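PDB 5ZVE: 389aa long hypothetical nucleolar protein, which catalyses the S-adenosyl-L-methionine-dependent methylation of carbon 5 of cytosine 72 in several tRNAs, including those for threonine and cysteine. Local coordinates for residues A[299-304]-A[331-336]; A[304-309]-A[338-343]. One frame throughout, in Å; residues are numbered along the deposited sequence.

Contact 1 of 2, residues A[299-304]-A[331-336]; sequences RYQRAF and EGNVKF. With SAH (S-adenosyl-L-homocysteine), chain C.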
loop_
_atom_site.group_PDB
_atom_site.type_symbol
_atom_site.label_atom_id
_atom_site.label_comp_id
_atom_site.label_asym_id
_atom_site.label_seq_id
_atom_site.Cartn_x
_atom_site.Cartn_y
_atom_site.Cartn_z
ATOM N N ARG A 299 -9.012 18.522 -1.793
ATOM C CA ARG A 299 -8.830 19.875 -1.275
ATOM C C ARG A 299 -7.794 19.858 -0.156
ATOM O O ARG A 299 -6.968 20.764 -0.040
ATOM C CB ARG A 299 -10.165 20.451 -0.786
ATOM C CG ARG A 299 -10.104 21.907 -0.327
ATOM C CD ARG A 299 -11.505 22.505 -0.147
ATOM N NE ARG A 299 -12.312 21.755 0.813
ATOM C CZ ARG A 299 -13.339 20.975 0.485
ATOM N NH1 ARG A 299 -13.696 20.845 -0.787
ATOM N NH2 ARG A 299 -14.011 20.327 1.429
ATOM N N TYR A 300 -7.822 18.795 0.637
ATOM C CA TYR A 300 -6.878 18.623 1.735
ATOM C C TYR A 300 -5.441 18.473 1.217
ATOM O O TYR A 300 -4.500 18.979 1.821
ATOM C CB TYR A 300 -7.291 17.407 2.570
ATOM C CG TYR A 300 -6.418 17.093 3.766
ATOM C CD1 TYR A 300 -6.245 18.017 4.789
ATOM C CD2 TYR A 300 -5.796 15.855 3.888
ATOM C CE1 TYR A 300 -5.462 17.726 5.892
ATOM C CE2 TYR A 300 -5.010 15.553 4.987
ATOM C CZ TYR A 300 -4.846 16.492 5.986
ATOM O OH TYR A 300 -4.067 16.201 7.084
ATOM N N GLN A 301 -5.282 17.796 0.084
ATOM C CA GLN A 301 -3.955 17.557 -0.486
ATOM C C GLN A 301 -3.314 18.835 -1.034
ATOM O O GLN A 301 -2.093 18.983 -1.007
ATOM C CB GLN A 301 -4.039 16.504 -1.592
ATOM C CG GLN A 301 -4.423 15.115 -1.092
ATOM C CD GLN A 301 -4.932 14.232 -2.203
ATOM O OE1 GLN A 301 -5.311 14.722 -3.266
ATOM N NE2 GLN A 301 -4.965 12.925 -1.963
ATOM N N ARG A 302 -4.145 19.753 -1.527
ATOM C CA ARG A 302 -3.660 21.009 -2.090
ATOM C C ARG A 302 -2.878 21.824 -1.072
ATOM O O ARG A 302 -1.943 22.536 -1.427
ATOM C CB ARG A 302 -4.815 21.839 -2.649
ATOM C CG ARG A 302 -5.305 21.347 -3.996
ATOM C CD ARG A 302 -6.538 22.096 -4.469
ATOM N NE ARG A 302 -7.247 21.325 -5.484
ATOM C CZ ARG A 302 -8.476 20.848 -5.331
ATOM N NH1 ARG A 302 -9.148 21.088 -4.213
ATOM N NH2 ARG A 302 -9.044 20.147 -6.304
ATOM N N ALA A 303 -3.270 21.723 0.190
ATOM C CA ALA A 303 -2.544 22.389 1.259
ATOM C C ALA A 303 -1.112 21.867 1.357
ATOM O O ALA A 303 -0.172 22.654 1.492
ATOM C CB ALA A 303 -3.278 22.215 2.580
ATOM N N PHE A 304 -0.951 20.544 1.278
ATOM C CA PHE A 304 0.374 19.916 1.251
ATOM C C PHE A 304 1.196 20.367 0.048
ATOM O O PHE A 304 2.363 20.751 0.168
ATOM C CB PHE A 304 0.254 18.387 1.207
ATOM C CG PHE A 304 -0.313 17.773 2.453
ATOM C CD1 PHE A 304 -1.670 17.843 2.721
ATOM C CD2 PHE A 304 0.505 17.088 3.337
ATOM C CE1 PHE A 304 -2.198 17.264 3.865
ATOM C CE2 PHE A 304 -0.017 16.503 4.480
ATOM C CZ PHE A 304 -1.368 16.591 4.743
ATOM N N GLU A 331 -4.700 13.855 -11.437
ATOM C CA GLU A 331 -4.485 14.778 -12.550
ATOM C C GLU A 331 -5.006 16.177 -12.217
ATOM O O GLU A 331 -4.398 17.181 -12.594
ATOM C CB GLU A 331 -5.138 14.254 -13.831
ATOM C CG GLU A 331 -4.402 13.081 -14.475
ATOM C CD GLU A 331 -4.847 11.730 -13.932
ATOM O OE1 GLU A 331 -5.548 11.697 -12.894
ATOM O OE2 GLU A 331 -4.492 10.702 -14.547
ATOM N N GLY A 332 -6.129 16.237 -11.512
ATOM C CA GLY A 332 -6.704 17.506 -11.106
ATOM C C GLY A 332 -5.775 18.321 -10.225
ATOM O O GLY A 332 -5.646 19.528 -10.401
ATOM N N ASN A 333 -5.114 17.657 -9.282
ATOM C CA ASN A 333 -4.185 18.341 -8.390
ATOM C C ASN A 333 -2.837 18.623 -9.044
ATOM O O ASN A 333 -2.075 19.469 -8.570
ATOM C CB ASN A 333 -3.975 17.537 -7.109
ATOM C CG ASN A 333 -4.917 17.960 -6.004
ATOM O OD1 ASN A 333 -5.593 18.981 -6.116
ATOM N ND2 ASN A 333 -4.957 17.188 -4.924
ATOM N N VAL A 334 -2.527 17.918 -10.128
ATOM C CA VAL A 334 -1.312 18.250 -10.847
ATOM C C VAL A 334 -1.501 19.533 -11.661
ATOM O O VAL A 334 -0.597 20.363 -11.729
ATOM C CB VAL A 334 -0.848 17.131 -11.768
ATOM C CG1 VAL A 334 0.477 17.531 -12.390
ATOM C CG2 VAL A 334 -0.668 15.842 -10.980
ATOM N N LYS A 335 -2.672 19.692 -12.273
ATOM C CA LYS A 335 -3.018 20.942 -12.949
ATOM C C LYS A 335 -2.872 22.144 -12.016
ATOM O O LYS A 335 -2.375 23.193 -12.419
ATOM C CB LYS A 335 -4.442 20.884 -13.506
ATOM C CG LYS A 335 -4.591 19.988 -14.713
ATOM C CD LYS A 335 -6.005 20.034 -15.241
ATOM C CE LYS A 335 -6.139 19.219 -16.512
ATOM N NZ LYS A 335 -7.488 19.383 -17.125
ATOM N N PHE A 336 -3.317 21.977 -10.774
ATOM C CA PHE A 336 -3.076 22.960 -9.723
ATOM C C PHE A 336 -1.586 23.321 -9.626
ATOM O O PHE A 336 -1.224 24.497 -9.597
ATOM C CB PHE A 336 -3.590 22.424 -8.384
ATOM C CG PHE A 336 -3.246 23.285 -7.198
ATOM C CD1 PHE A 336 -3.811 24.541 -7.047
ATOM C CD2 PHE A 336 -2.384 22.823 -6.216
ATOM C CE1 PHE A 336 -3.504 25.327 -5.949
ATOM C CE2 PHE A 336 -2.073 23.606 -5.116
ATOM C CZ PHE A 336 -2.636 24.860 -4.983
HETATM N N SAH C . 4.659 7.491 2.559
HETATM C CA SAH C . 4.363 6.488 3.576
HETATM C CB SAH C . 2.856 6.317 3.767
HETATM C CG SAH C . 2.020 7.599 3.708
HETATM S SD SAH C . 0.355 7.311 4.354
HETATM C C SAH C . 5.038 5.141 3.301
HETATM O O SAH C . 5.538 4.884 2.206
HETATM O OXT SAH C . 5.104 4.275 4.172
HETATM C "C5'" SAH C . 0.005 9.078 4.580
HETATM C "C4'" SAH C . 0.530 9.661 5.889
HETATM O "O4'" SAH C . 0.228 11.040 5.956
HETATM C "C3'" SAH C . -0.070 9.040 7.145
HETATM O "O3'" SAH C . 0.951 8.392 7.868
HETATM C "C2'" SAH C . -0.581 10.202 7.974
HETATM O "O2'" SAH C . -0.122 10.096 9.299
HETATM C "C1'" SAH C . 0.062 11.403 7.311
HETATM N N9 SAH C . -0.709 12.658 7.451
HETATM C C8 SAH C . -2.061 12.853 7.330
HETATM N N7 SAH C . -2.327 14.167 7.529
HETATM C C5 SAH C . -1.165 14.811 7.777
HETATM C C6 SAH C . -0.861 16.141 8.047
HETATM N N6 SAH C . -1.818 17.065 8.099
HETATM N N1 SAH C . 0.453 16.503 8.259
HETATM C C2 SAH C . 1.453 15.551 8.207
HETATM N N3 SAH C . 1.145 14.235 7.941
HETATM C C4 SAH C . -0.144 13.873 7.729
#
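Arg302 sets its CG over one face of the Phe336 ring, a CH-pi contact in which this atom stands 4.2 Å from the ring centroid, displaced toward the rim. Phe336 reaches this place because its CG is anti to the backbone N (chi1 173°), which carries the ring toward helix 291-310; its CE2 then lies 3.8 Å from the carbonyl O of Arg302. Beyond CG the arginine runs extended and crosses Asn333 at about a right angle, with the guanidinium and amide planes nearly perpendicular. Arg302 NE lies 2.9 Å from Asn333 OD1. The other end of the same amide faces Gln301, where Asn333 ND2 is 3.0 Å from Gln301 OE1. The clear hydrogen bond of Asn333 ND2 goes to the carbonyl of Ala298, one turn back on helix 291-310, and Gln301 NE2 donates to the carbonyl of Pro275, so both buried amides are tied to main chain. On another side of the helix, Tyr300 OH accepts a hydrogen bond from adenine N6 of S-adenosyl-L-homocysteine (2.6 Å), and Phe304 brings the edge of its ring to the base, CZ being 3.4 Å from C6 of the ligand. The two short helical segments cross at -38° with axes 10.5 Å apart. Helix 291-310 thus stands between the cofactor pocket and helix 331-339, whose Val334 packs against strand 374-381 of the Rossmann-like methyltransferase sheet.

Contact 2 of 2, residues A[304-309]-A[338-343]; sequences FIWAAI and IRKGMK. With SAH (S-adenosyl-L-homocysteine), chain C.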
loop_
_atom_site.group_PDB
_atom_site.type_symbol
_atom_site.label_atom_id
_atom_site.label_comp_id
_atom_site.label_asym_id
_atom_site.label_seq_id
_atom_site.Cartn_x
_atom_site.Cartn_y
_atom_site.Cartn_z
ATOM N N PHE A 304 -0.951 20.544 1.278
ATOM C CA PHE A 304 0.374 19.916 1.251
ATOM C C PHE A 304 1.196 20.367 0.048
ATOM O O PHE A 304 2.363 20.751 0.168
ATOM C CB PHE A 304 0.254 18.387 1.207
ATOM C CG PHE A 304 -0.313 17.773 2.453
ATOM C CD1 PHE A 304 -1.670 17.843 2.721
ATOM C CD2 PHE A 304 0.505 17.088 3.337
ATOM C CE1 PHE A 304 -2.198 17.264 3.865
ATOM C CE2 PHE A 304 -0.017 16.503 4.480
ATOM C CZ PHE A 304 -1.368 16.591 4.743
ATOM N N ILE A 305 0.557 20.311 -1.113
ATOM C CA ILE A 305 1.192 20.617 -2.382
ATOM C C ILE A 305 1.735 22.036 -2.401
ATOM O O ILE A 305 2.885 22.268 -2.775
ATOM C CB ILE A 305 0.198 20.455 -3.534
ATOM C CG1 ILE A 305 -0.174 18.981 -3.719
ATOM C CG2 ILE A 305 0.769 21.058 -4.799
ATOM C CD1 ILE A 305 -1.347 18.769 -4.654
ATOM N N TRP A 306 0.892 22.982 -1.997
ATOM C CA TRP A 306 1.279 24.384 -1.920
ATOM C C TRP A 306 2.451 24.551 -0.959
ATOM O O TRP A 306 3.421 25.242 -1.268
ATOM C CB TRP A 306 0.078 25.244 -1.490
ATOM C CG TRP A 306 0.330 26.734 -1.419
ATOM C CD1 TRP A 306 -0.004 27.573 -0.390
ATOM C CD2 TRP A 306 0.965 27.555 -2.411
ATOM N NE1 TRP A 306 0.378 28.862 -0.682
ATOM C CE2 TRP A 306 0.974 28.879 -1.916
ATOM C CE3 TRP A 306 1.524 27.304 -3.669
ATOM C CZ2 TRP A 306 1.525 29.941 -2.630
ATOM C CZ3 TRP A 306 2.071 28.364 -4.379
ATOM C CH2 TRP A 306 2.065 29.667 -3.856
ATOM N N ALA A 307 2.366 23.890 0.192
ATOM C CA ALA A 307 3.435 23.936 1.183
ATOM C C ALA A 307 4.739 23.376 0.609
ATOM O O ALA A 307 5.825 23.875 0.912
ATOM C CB ALA A 307 3.032 23.171 2.434
ATOM N N ALA A 308 4.627 22.345 -0.226
ATOM C CA ALA A 308 5.796 21.730 -0.844
ATOM C C ALA A 308 6.421 22.650 -1.881
ATOM O O ALA A 308 7.639 22.827 -1.915
ATOM C CB ALA A 308 5.420 20.407 -1.487
ATOM N N ILE A 309 5.575 23.222 -2.730
ATOM C CA ILE A 309 6.017 24.140 -3.773
ATOM C C ILE A 309 6.779 25.326 -3.184
ATOM O O ILE A 309 7.835 25.708 -3.689
ATOM C CB ILE A 309 4.820 24.656 -4.598
ATOM C CG1 ILE A 309 4.189 23.508 -5.392
ATOM C CG2 ILE A 309 5.246 25.777 -5.535
ATOM C CD1 ILE A 309 2.929 23.908 -6.138
ATOM N N ILE A 338 0.714 22.926 -11.885
ATOM C CA ILE A 338 1.139 23.554 -13.119
ATOM C C ILE A 338 0.781 25.048 -13.094
ATOM O O ILE A 338 1.517 25.874 -13.626
ATOM C CB ILE A 338 0.514 22.844 -14.339
ATOM C CG1 ILE A 338 1.013 21.394 -14.398
ATOM C CG2 ILE A 338 0.857 23.564 -15.637
ATOM C CD1 ILE A 338 0.483 20.600 -15.573
ATOM N N ARG A 339 -0.334 25.393 -12.453
ATOM C CA ARG A 339 -0.711 26.800 -12.286
ATOM C C ARG A 339 0.166 27.529 -11.266
ATOM O O ARG A 339 0.208 28.759 -11.246
ATOM C CB ARG A 339 -2.184 26.914 -11.887
ATOM C CG ARG A 339 -3.143 26.433 -12.971
ATOM C CD ARG A 339 -4.597 26.842 -12.707
ATOM N NE ARG A 339 -5.157 26.255 -11.491
ATOM C CZ ARG A 339 -5.857 25.121 -11.456
ATOM N NH1 ARG A 339 -6.079 24.443 -12.572
ATOM N NH2 ARG A 339 -6.331 24.664 -10.303
ATOM N N LYS A 340 0.868 26.768 -10.428
ATOM C CA LYS A 340 1.719 27.343 -9.383
ATOM C C LYS A 340 3.225 27.290 -9.702
ATOM O O LYS A 340 4.054 27.265 -8.793
ATOM C CB LYS A 340 1.457 26.658 -8.031
ATOM C CG LYS A 340 0.210 27.122 -7.223
ATOM C CD LYS A 340 -1.059 27.359 -8.042
ATOM C CE LYS A 340 -2.086 28.202 -7.267
ATOM N NZ LYS A 340 -1.845 29.681 -7.339
ATOM N N GLY A 341 3.578 27.276 -10.984
ATOM C CA GLY A 341 4.976 27.373 -11.377
ATOM C C GLY A 341 5.749 26.063 -11.404
ATOM O O GLY A 341 6.980 26.066 -11.358
ATOM N N MET A 342 5.034 24.944 -11.455
ATOM C CA MET A 342 5.670 23.637 -11.567
ATOM C C MET A 342 5.520 23.093 -12.984
ATOM O O MET A 342 4.528 23.372 -13.656
ATOM C CB MET A 342 5.066 22.658 -10.563
ATOM C CG MET A 342 5.109 23.090 -9.109
ATOM S SD MET A 342 6.786 23.169 -8.460
ATOM C CE MET A 342 7.299 21.453 -8.571
ATOM N N LYS A 343 6.499 22.307 -13.429
ATOM C CA LYS A 343 6.497 21.750 -14.779
ATOM C C LYS A 343 6.653 20.227 -14.781
ATOM O O LYS A 343 7.487 19.680 -14.059
ATOM C CB LYS A 343 7.614 22.393 -15.605
ATOM C CG LYS A 343 7.703 21.912 -17.044
ATOM C CD LYS A 343 8.823 22.629 -17.787
ATOM C CE LYS A 343 9.007 22.086 -19.198
ATOM N NZ LYS A 343 9.424 20.655 -19.189
HETATM N N SAH C . 4.659 7.491 2.559
HETATM C CA SAH C . 4.363 6.488 3.576
HETATM C CB SAH C . 2.856 6.317 3.767
HETATM C CG SAH C . 2.020 7.599 3.708
HETATM S SD SAH C . 0.355 7.311 4.354
HETATM C C SAH C . 5.038 5.141 3.301
HETATM O O SAH C . 5.538 4.884 2.206
HETATM O OXT SAH C . 5.104 4.275 4.172
HETATM C "C5'" SAH C . 0.005 9.078 4.580
HETATM C "C4'" SAH C . 0.530 9.661 5.889
HETATM O "O4'" SAH C . 0.228 11.040 5.956
HETATM C "C3'" SAH C . -0.070 9.040 7.145
HETATM O "O3'" SAH C . 0.951 8.392 7.868
HETATM C "C2'" SAH C . -0.581 10.202 7.974
HETATM O "O2'" SAH C . -0.122 10.096 9.299
HETATM C "C1'" SAH C . 0.062 11.403 7.311
HETATM N N9 SAH C . -0.709 12.658 7.451
HETATM C C8 SAH C . -2.061 12.853 7.330
HETATM N N7 SAH C . -2.327 14.167 7.529
HETATM C C5 SAH C . -1.165 14.811 7.777
HETATM C C6 SAH C . -0.861 16.141 8.047
HETATM N N6 SAH C . -1.818 17.065 8.099
HETATM N N1 SAH C . 0.453 16.503 8.259
HETATM C C2 SAH C . 1.453 15.551 8.207
HETATM N N3 SAH C . 1.145 14.235 7.941
HETATM C C4 SAH C . -0.144 13.873 7.729
#
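Lys340 leaves its backbone with CB directed at helix 291-310, where this atom lies 3.6 Å from Ile309 CD1. Lys340 CG, the next atom, meets the six-membered ring of Trp306 obliquely, 3.6 Å from Trp306 CZ3. Bends at chi2 (42°) and chi4 then lead the chain off from the indole: CD and CE carry it past the ring, and Lys340 NZ ends 5.5 Å from the centroid of the six-membered ring of Trp306, 25° off its normal, where the cation-pi attraction is weak at most. The lysine therefore touches the tryptophan through CG and, less closely, CB, and the two side chains cross at about a right angle. In Trp306 a first torsion near trans (chi1 -178°) sends the indole away from its own backbone N, its benzo part toward the turn after helix 331-339. Deeper in, Ile309 slides past Met342 in the opposite direction: its CD1 is 3.8 Å from Met342 CG, while its CG1 is 4.0 Å from the sulfur, SD. CD1 of this isoleucine is thus shared between the lysine and the methionine. Lys340 and Met342 flank the turn that leads from helix 331-339 into strand 342-344. That strand pairs antiparallel with strand 374-381, and Met342 also packs on Leu318 of strand 316-322, so the C-terminal end of helix 291-310 is held against both the helix-to-strand turn and the sheet.

Overall arrangement
Contacts 1 and 2 follow one another along helix 291-310, contact 1 against helix 331-339 and contact 2 against the turn and strand after it, their centres 8 Å apart. Their segments share Phe304, which meets the adenine of S-adenosyl-L-homocysteine. Ile305 joins them: its CD1 lies 3.8 Å from Asn333 CB and its CG2 3.8 Å from Phe336 CE2, so apolar packing runs on between them. Contact 1 is more closely tied to the catalytic region, since it holds Tyr300 of the cofactor site and its Gln301 side chain is about 9 Å from that of Cys323, the predicted nucleophile. The packing residues of contact 2 lie farther off, the Trp306 side chain about 11 Å from that of Tyr300.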